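Local coordinates for protein 6-phospho-beta-d glycosidase (Streptococcus pyogenes, PDB 5FOO) that probably hydrolyses 6-phospho-beta-glucosides as a family 1 glycoside hydrolase, with 6-phosphocyclophellitol bound in its active-site pocket, at residues Ile83-Phe86 against Glu87-Thr90; Ala240-Phe243 against Ala244-Asn248; Ile351-Arg354 against Asp355-Asn359. The protein carries 1 engineered substitution. All coordinates share one frame; numbering follows the deposited sequence.

In the fold
Following the chain from the N terminus, the three contacts come in series, none nesting in or crossing another, all within the glycoside hydrolase family 1 TIM barrel. Contact 1 closes a tight loop after helix 79-82, on the path from barrel strand 72-76 to helix 93-108. Contact 2 closes no loop; it spans turns of helix 235-258, which lies between barrel strands 218-224 and 293-297. Contact 3 is the end of helix 344-356, where the chain turns into barrel strand 362-367. The centre of contact 1 lies about 39 and 40 Å from those of contacts 2 and 3, which are neighbours, about 18 Å apart between centres: Met353 and Tyr357 pack on helix 235-258 beyond Asn248.

Contact 1 (Ile83-Phe86 against Glu87-Thr90); sequences IDDF and EQAT
Asp85 and Thr90 join the two ends of this turn through both backbone and side chain. Among the backbone bonds, the one from Asp84 N to Thr90 O is 2.9 Å long and almost straight (172° at the hydrogen), although the donor sits above the carbonyl plane. A second backbone bond, Thr90 N to Asp85 O at 3.3 Å, lies in the carbonyl plane on a lone pair but is more bent. Between these ends, Phe86 and Glu87 have the backbone angles of a type I turn, closed by a weak Gln88 N to Asp85 O bond. Ala89 then adopts a left-handed conformation, bringing Thr90 back beside Asp85. Ile83 CA also directs a C-H toward Thr90 O. This compact loop leads from helix 79-82 toward helix 93-108 of the barrel.

Side-chain to backbone bonds help to hold the bend. With CG anti to the backbone N (chi1 168°), Asp85 folds its carboxylate over the following peptides: OD1 accepts from Glu87 N at 3.0 Å, on its anti side and out of the carboxylate plane, and weakly from Gln88 N. The first bond defines an Asx turn. Thr90 OG1, placed between its own N and carbonyl carbon (chi1 54°), accepts from Asp85 N at 3.1 Å. A water 2.7 Å from Thr90 OG1 donates weakly to Asp84 OD2, while Asp84 OD1 is held by Gln26.

Apolar contact is sparse: Ile83 CD1 approaches Ala89 CB at 4.3 Å, and both side chains rest on helix 136-153. Glu87 extends away to Tyr130 and His137.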
loop_
_atom_site.group_PDB
_atom_site.type_symbol
_atom_site.label_atom_id
_atom_site.label_comp_id
_atom_site.label_asym_id
_atom_site.label_seq_id
_atom_site.Cartn_x
_atom_site.Cartn_y
_atom_site.Cartn_z
ATOM N N ILE A 83 7.474 16.416 -10.293
ATOM C CA ILE A 83 7.648 17.783 -9.891
ATOM C C ILE A 83 9.078 18.275 -10.000
ATOM O O ILE A 83 10.023 17.581 -9.662
ATOM C CB ILE A 83 7.084 17.997 -8.471
ATOM C CG1 ILE A 83 5.587 17.703 -8.418
ATOM C CG2 ILE A 83 7.374 19.429 -7.988
ATOM C CD1 ILE A 83 4.706 18.510 -9.394
ATOM N N ASP A 84 9.227 19.490 -10.510
ATOM C CA ASP A 84 10.509 20.106 -10.688
ATOM C C ASP A 84 10.802 20.899 -9.395
ATOM O O ASP A 84 11.618 20.481 -8.589
ATOM C CB ASP A 84 10.488 20.976 -11.956
ATOM C CG ASP A 84 11.754 21.847 -12.119
ATOM O OD1 ASP A 84 12.732 21.764 -11.356
ATOM O OD2 ASP A 84 11.751 22.673 -13.016
ATOM N N ASP A 85 10.064 21.982 -9.153
ATOM C CA ASP A 85 10.304 22.831 -7.996
ATOM C C ASP A 85 9.165 22.443 -7.046
ATOM O O ASP A 85 8.000 22.640 -7.357
ATOM C CB ASP A 85 10.286 24.311 -8.456
ATOM C CG ASP A 85 10.236 25.332 -7.293
ATOM O OD1 ASP A 85 10.053 24.979 -6.113
ATOM O OD2 ASP A 85 10.329 26.545 -7.612
ATOM N N PHE A 86 9.509 21.848 -5.917
ATOM C CA PHE A 86 8.538 21.396 -4.940
ATOM C C PHE A 86 7.703 22.504 -4.320
ATOM O O PHE A 86 6.552 22.270 -3.997
ATOM C CB PHE A 86 9.198 20.626 -3.802
ATOM C CG PHE A 86 9.848 19.355 -4.216
ATOM C CD1 PHE A 86 9.134 18.363 -4.842
ATOM C CD2 PHE A 86 11.166 19.119 -3.918
ATOM C CE1 PHE A 86 9.737 17.182 -5.213
ATOM C CE2 PHE A 86 11.776 17.921 -4.273
ATOM C CZ PHE A 86 11.055 16.945 -4.917
ATOM N N GLU A 87 8.292 23.680 -4.130
ATOM C CA GLU A 87 7.631 24.781 -3.430
ATOM C C GLU A 87 6.543 25.353 -4.328
ATOM O O GLU A 87 5.574 25.817 -3.860
ATOM C CB GLU A 87 8.635 25.920 -3.123
ATOM C CG GLU A 87 9.757 25.559 -2.175
ATOM C CD GLU A 87 9.266 25.243 -0.753
ATOM O OE1 GLU A 87 8.175 25.671 -0.288
ATOM O OE2 GLU A 87 9.994 24.583 -0.061
ATOM N N GLN A 88 6.694 25.282 -5.636
ATOM C CA GLN A 88 5.722 25.879 -6.577
ATOM C C GLN A 88 4.956 24.803 -7.314
ATOM O O GLN A 88 4.128 25.114 -8.136
ATOM C CB GLN A 88 6.486 26.773 -7.593
ATOM C CG GLN A 88 6.888 28.125 -7.044
ATOM C CD GLN A 88 5.689 29.065 -7.009
ATOM O OE1 GLN A 88 5.277 29.616 -8.036
ATOM N NE2 GLN A 88 5.104 29.228 -5.836
ATOM N N ALA A 89 5.238 23.533 -7.033
ATOM C CA ALA A 89 4.768 22.420 -7.838
ATOM C C ALA A 89 4.810 22.679 -9.366
ATOM O O ALA A 89 3.814 22.440 -10.080
ATOM C CB ALA A 89 3.381 22.025 -7.387
ATOM N N THR A 90 5.940 23.169 -9.876
ATOM C CA THR A 90 6.138 23.195 -11.307
ATOM C C THR A 90 6.435 21.781 -11.806
ATOM O O THR A 90 6.794 20.888 -11.038
ATOM C CB THR A 90 7.209 24.163 -11.697
ATOM O OG1 THR A 90 8.406 23.878 -10.987
ATOM C CG2 THR A 90 6.747 25.585 -11.321
HETATM O O HOH W 1 10.393 25.484 -11.808
#

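Contact 2 (Ala240-Phe243 against Ala244-Asn248); sequences AAHF and AELWN
Phe243 meets the residues three and four places further along its helix, Leu246 and Trp247. Its CG is anti to the backbone N (chi1 -179°), which carries the ring forward, toward the C-terminal end of the helix: CD1 comes within 4.0 Å of Leu246 CD1, and CE2 within 4.1 Å of Trp247 CB. Phe243 and Leu246 cross at about a right angle, whereas Phe243 and Trp247 run alongside each other in the same direction.

The helical backbone sets this spacing. Ala244 N binds Ala240 O at 2.9 Å, Leu246 N binds His242 O at 3.0 Å, and Trp247 N binds Phe243 O at 3.1 Å, the last with a nearly linear 169° at the hydrogen. A wider pi-type turn occupies 246-248. Ala244 O accepts twice from Asn248, from its backbone N and from its side-chain ND2 at 2.7 Å.

Farther out, helix 235-258, between TIM-barrel strands 218-224 and 293-297, is clasped from several directions. Phe243 also meets Tyr322 and packs on Leu265 and Val268 of helix 263-271; Trp247 meets Trp317 edge-to-face and touches helix 166-174. His242 is tied to Glu264, Glu245 to the backbone N of Ala228, and Asn248 ND2 also to Tyr323. The bond from Trp247 NE1 to Glu171 and the double grip on Ala244 O probably limit rotation of Trp247 and Asn248, while apolar contact places the Phe243 ring.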
loop_
_atom_site.group_PDB
_atom_site.type_symbol
_atom_site.label_atom_id
_atom_site.label_comp_id
_atom_site.label_asym_id
_atom_site.label_seq_id
_atom_site.Cartn_x
_atom_site.Cartn_y
_atom_site.Cartn_z
ATOM N N ALA A 240 -5.040 -5.804 25.089
ATOM C CA ALA A 240 -3.941 -5.670 24.136
ATOM C C ALA A 240 -4.401 -5.574 22.644
ATOM O O ALA A 240 -3.942 -4.676 21.907
ATOM C CB ALA A 240 -2.963 -6.826 24.263
ATOM N N ALA A 241 -5.248 -6.509 22.214
ATOM C CA ALA A 241 -5.815 -6.549 20.830
ATOM C C ALA A 241 -6.637 -5.322 20.533
ATOM O O ALA A 241 -6.504 -4.706 19.461
ATOM C CB ALA A 241 -6.676 -7.800 20.612
ATOM N N HIS A 242 -7.406 -4.924 21.541
ATOM C CA HIS A 242 -8.225 -3.749 21.465
ATOM C C HIS A 242 -7.361 -2.544 21.168
ATOM O O HIS A 242 -7.681 -1.771 20.240
ATOM C CB HIS A 242 -9.029 -3.511 22.756
ATOM C CG HIS A 242 -9.994 -2.376 22.635
ATOM N ND1 HIS A 242 -11.098 -2.432 21.812
ATOM C CD2 HIS A 242 -9.984 -1.139 23.147
ATOM C CE1 HIS A 242 -11.757 -1.303 21.866
ATOM N NE2 HIS A 242 -11.095 -0.496 22.663
ATOM N N PHE A 243 -6.292 -2.341 21.940
ATOM C CA PHE A 243 -5.484 -1.166 21.682
ATOM C C PHE A 243 -4.739 -1.317 20.362
ATOM O O PHE A 243 -4.639 -0.365 19.602
ATOM C CB PHE A 243 -4.568 -0.718 22.866
ATOM C CG PHE A 243 -3.780 0.524 22.527
ATOM C CD1 PHE A 243 -4.335 1.789 22.691
ATOM C CD2 PHE A 243 -2.563 0.422 21.884
ATOM C CE1 PHE A 243 -3.632 2.910 22.268
ATOM C CE2 PHE A 243 -1.852 1.573 21.465
ATOM C CZ PHE A 243 -2.383 2.794 21.652
ATOM N N ALA A 244 -4.252 -2.513 20.038
ATOM C CA ALA A 244 -3.551 -2.682 18.798
ATOM C C ALA A 244 -4.436 -2.352 17.567
ATOM O O ALA A 244 -3.934 -1.831 16.545
ATOM C CB ALA A 244 -2.987 -4.046 18.668
ATOM N N GLU A 245 -5.736 -2.610 17.697
ATOM C CA GLU A 245 -6.695 -2.254 16.619
ATOM C C GLU A 245 -6.889 -0.787 16.589
ATOM O O GLU A 245 -6.837 -0.205 15.514
ATOM C CB GLU A 245 -8.025 -2.981 16.749
ATOM C CG GLU A 245 -7.768 -4.486 16.689
ATOM C CD GLU A 245 -8.621 -5.273 15.759
ATOM O OE1 GLU A 245 -9.649 -4.751 15.361
ATOM O OE2 GLU A 245 -8.243 -6.430 15.455
ATOM N N LEU A 246 -7.054 -0.171 17.757
ATOM C CA LEU A 246 -7.259 1.282 17.787
ATOM C C LEU A 246 -6.206 2.058 17.010
ATOM O O LEU A 246 -6.551 3.004 16.285
ATOM C CB LEU A 246 -7.286 1.870 19.193
ATOM C CG LEU A 246 -8.498 1.731 20.070
ATOM C CD1 LEU A 246 -8.141 2.324 21.428
ATOM C CD2 LEU A 246 -9.667 2.484 19.466
ATOM N N TRP A 247 -4.936 1.703 17.249
ATOM C CA TRP A 247 -3.795 2.299 16.609
ATOM C C TRP A 247 -3.618 1.817 15.161
ATOM O O TRP A 247 -3.576 2.635 14.264
ATOM C CB TRP A 247 -2.486 2.055 17.434
ATOM C CG TRP A 247 -1.267 2.556 16.769
ATOM C CD1 TRP A 247 -0.361 1.790 16.090
ATOM C CD2 TRP A 247 -0.763 3.906 16.719
ATOM N NE1 TRP A 247 0.622 2.566 15.580
ATOM C CE2 TRP A 247 0.387 3.881 15.929
ATOM C CE3 TRP A 247 -1.196 5.135 17.221
ATOM C CZ2 TRP A 247 1.120 5.001 15.670
ATOM C CZ3 TRP A 247 -0.463 6.241 16.966
ATOM C CH2 TRP A 247 0.680 6.182 16.185
ATOM N N ASN A 248 -3.443 0.523 14.956
ATOM C CA ASN A 248 -3.023 0.019 13.640
ATOM C C ASN A 248 -4.133 0.083 12.573
ATOM O O ASN A 248 -3.827 0.120 11.397
ATOM C CB ASN A 248 -2.439 -1.409 13.702
ATOM C CG ASN A 248 -1.168 -1.471 14.532
ATOM O OD1 ASN A 248 -0.099 -1.055 14.078
ATOM N ND2 ASN A 248 -1.294 -1.901 15.794
#

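Contact 3 (Ile351-Arg354 against Asp355-Asn359)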
loop_
_atom_site.group_PDB
_atom_site.type_symbol
_atom_site.label_atom_id
_atom_site.label_comp_id
_atom_site.label_asym_id
_atom_site.label_seq_id
_atom_site.Cartn_x
_atom_site.Cartn_y
_atom_site.Cartn_z
ATOM N N ILE A 351 -16.171 -8.792 6.631
ATOM C CA ILE A 351 -17.253 -8.654 7.605
ATOM C C ILE A 351 -17.135 -7.335 8.366
ATOM O O ILE A 351 -18.158 -6.678 8.710
ATOM C CB ILE A 351 -17.264 -9.889 8.540
ATOM C CG1 ILE A 351 -17.573 -11.180 7.746
ATOM C CG2 ILE A 351 -18.229 -9.757 9.726
ATOM C CD1 ILE A 351 -18.883 -11.149 7.010
ATOM N N LYS A 352 -15.898 -6.920 8.637
ATOM C CA LYS A 352 -15.669 -5.661 9.342
ATOM C C LYS A 352 -16.146 -4.509 8.482
ATOM O O LYS A 352 -16.699 -3.583 8.988
ATOM C CB LYS A 352 -14.145 -5.494 9.597
ATOM C CG LYS A 352 -13.760 -4.412 10.568
ATOM C CD LYS A 352 -13.785 -4.910 12.008
ATOM C CE LYS A 352 -13.658 -3.725 12.972
ATOM N NZ LYS A 352 -13.822 -4.164 14.379
ATOM N N MET A 353 -15.830 -4.540 7.186
ATOM C CA MET A 353 -16.264 -3.486 6.241
ATOM C C MET A 353 -17.791 -3.415 6.213
ATOM O O MET A 353 -18.398 -2.322 6.312
ATOM C CB MET A 353 -15.722 -3.741 4.841
ATOM C CG MET A 353 -14.262 -3.367 4.681
ATOM S SD MET A 353 -13.974 -1.626 5.052
ATOM C CE MET A 353 -15.001 -0.730 3.928
ATOM N N ARG A 354 -18.386 -4.596 6.124
ATOM C CA ARG A 354 -19.844 -4.738 6.107
ATOM C C ARG A 354 -20.525 -4.109 7.318
ATOM O O ARG A 354 -21.494 -3.421 7.131
ATOM C CB ARG A 354 -20.282 -6.206 5.981
ATOM C CG ARG A 354 -21.775 -6.336 5.543
ATOM C CD ARG A 354 -22.234 -7.767 5.664
ATOM N NE ARG A 354 -22.192 -8.118 7.061
ATOM C CZ ARG A 354 -22.333 -9.338 7.561
ATOM N NH1 ARG A 354 -22.547 -10.382 6.774
ATOM N NH2 ARG A 354 -22.232 -9.518 8.886
ATOM N N ASP A 355 -19.990 -4.336 8.528
ATOM C CA ASP A 355 -20.714 -4.090 9.771
ATOM C C ASP A 355 -20.261 -2.881 10.485
ATOM O O ASP A 355 -21.001 -2.387 11.322
ATOM C CB ASP A 355 -20.622 -5.271 10.729
ATOM C CG ASP A 355 -21.290 -6.511 10.202
ATOM O OD1 ASP A 355 -22.096 -6.392 9.281
ATOM O OD2 ASP A 355 -21.054 -7.616 10.702
ATOM N N HIS A 356 -19.069 -2.385 10.179
ATOM C CA HIS A 356 -18.537 -1.255 10.925
ATOM C C HIS A 356 -18.176 -0.070 10.055
ATOM O O HIS A 356 -17.955 1.056 10.562
ATOM C CB HIS A 356 -17.357 -1.723 11.789
ATOM C CG HIS A 356 -17.758 -2.730 12.827
ATOM N ND1 HIS A 356 -18.358 -2.374 14.017
ATOM C CD2 HIS A 356 -17.684 -4.082 12.842
ATOM C CE1 HIS A 356 -18.649 -3.454 14.718
ATOM N NE2 HIS A 356 -18.252 -4.506 14.026
ATOM N N TYR A 357 -18.152 -0.252 8.733
ATOM C CA TYR A 357 -17.764 0.893 7.912
ATOM C C TYR A 357 -18.752 1.153 6.817
ATOM O O TYR A 357 -18.333 1.537 5.716
ATOM C CB TYR A 357 -16.330 0.685 7.406
ATOM C CG TYR A 357 -15.364 0.834 8.545
ATOM C CD1 TYR A 357 -15.046 2.080 9.058
ATOM C CD2 TYR A 357 -14.797 -0.286 9.150
ATOM C CE1 TYR A 357 -14.168 2.221 10.167
ATOM C CE2 TYR A 357 -13.934 -0.141 10.206
ATOM C CZ TYR A 357 -13.635 1.099 10.709
ATOM O OH TYR A 357 -12.747 1.172 11.744
ATOM N N ASP A 358 -20.041 0.944 7.172
ATOM C CA ASP A 358 -21.227 1.291 6.388
ATOM C C ASP A 358 -21.242 0.536 5.075
ATOM O O ASP A 358 -21.777 1.001 4.088
ATOM C CB ASP A 358 -21.239 2.778 6.093
ATOM C CG ASP A 358 -21.174 3.607 7.333
ATOM O OD1 ASP A 358 -21.848 3.272 8.299
ATOM O OD2 ASP A 358 -20.457 4.612 7.359
ATOM N N ASN A 359 -20.593 -0.617 5.047
ATOM C CA ASN A 359 -20.360 -1.312 3.796
ATOM C C ASN A 359 -19.984 -0.441 2.596
ATOM O O ASN A 359 -20.383 -0.772 1.462
ATOM C CB ASN A 359 -21.621 -2.116 3.456
ATOM C CG ASN A 359 -21.324 -3.420 2.752
ATOM O OD1 ASN A 359 -20.197 -3.957 2.743
ATOM N ND2 ASN A 359 -22.360 -3.970 2.182
#
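Met353 and Tyr357 make the buried, closely packed side of this helix end. Met353 is bent at both chi2 and chi3; its CE and SD rest against Tyr357 CB, CE at 4.0 Å, and the ring is met obliquely in a Met-aromatic contact, with SD 5.3 Å from the Tyr357 centroid and 54° off the normal. Both side chains pack on Met253 of helix 235-258, and Met353 also reaches barrel strand 293-297.

Helix 344-356 belongs to the crossover from that strand to strand 362-367, and here it ends. His356 N still binds Lys352 O at 2.9 Å, and Tyr357 N binds Met353 O at 3.2 Å. Asp358 and Asn359 then take left-handed backbone angles, and Asn359 N returns weakly to Met353 O. The Asn359 amide is anchored to Asn409 N and Gly407 O.

The outer side is more polar. Arg354 grips Asp355 side-on: NE donates to OD1 at 2.8 Å (160° at the hydrogen), and NH2 meets the syn lone pair of OD2 at 2.9 Å. Arg354 NH1 is held by Ala406 O. More loosely, exposed His356 has Lys352 NZ over one face, 4.1 Å above the ring plane and offset toward the rim.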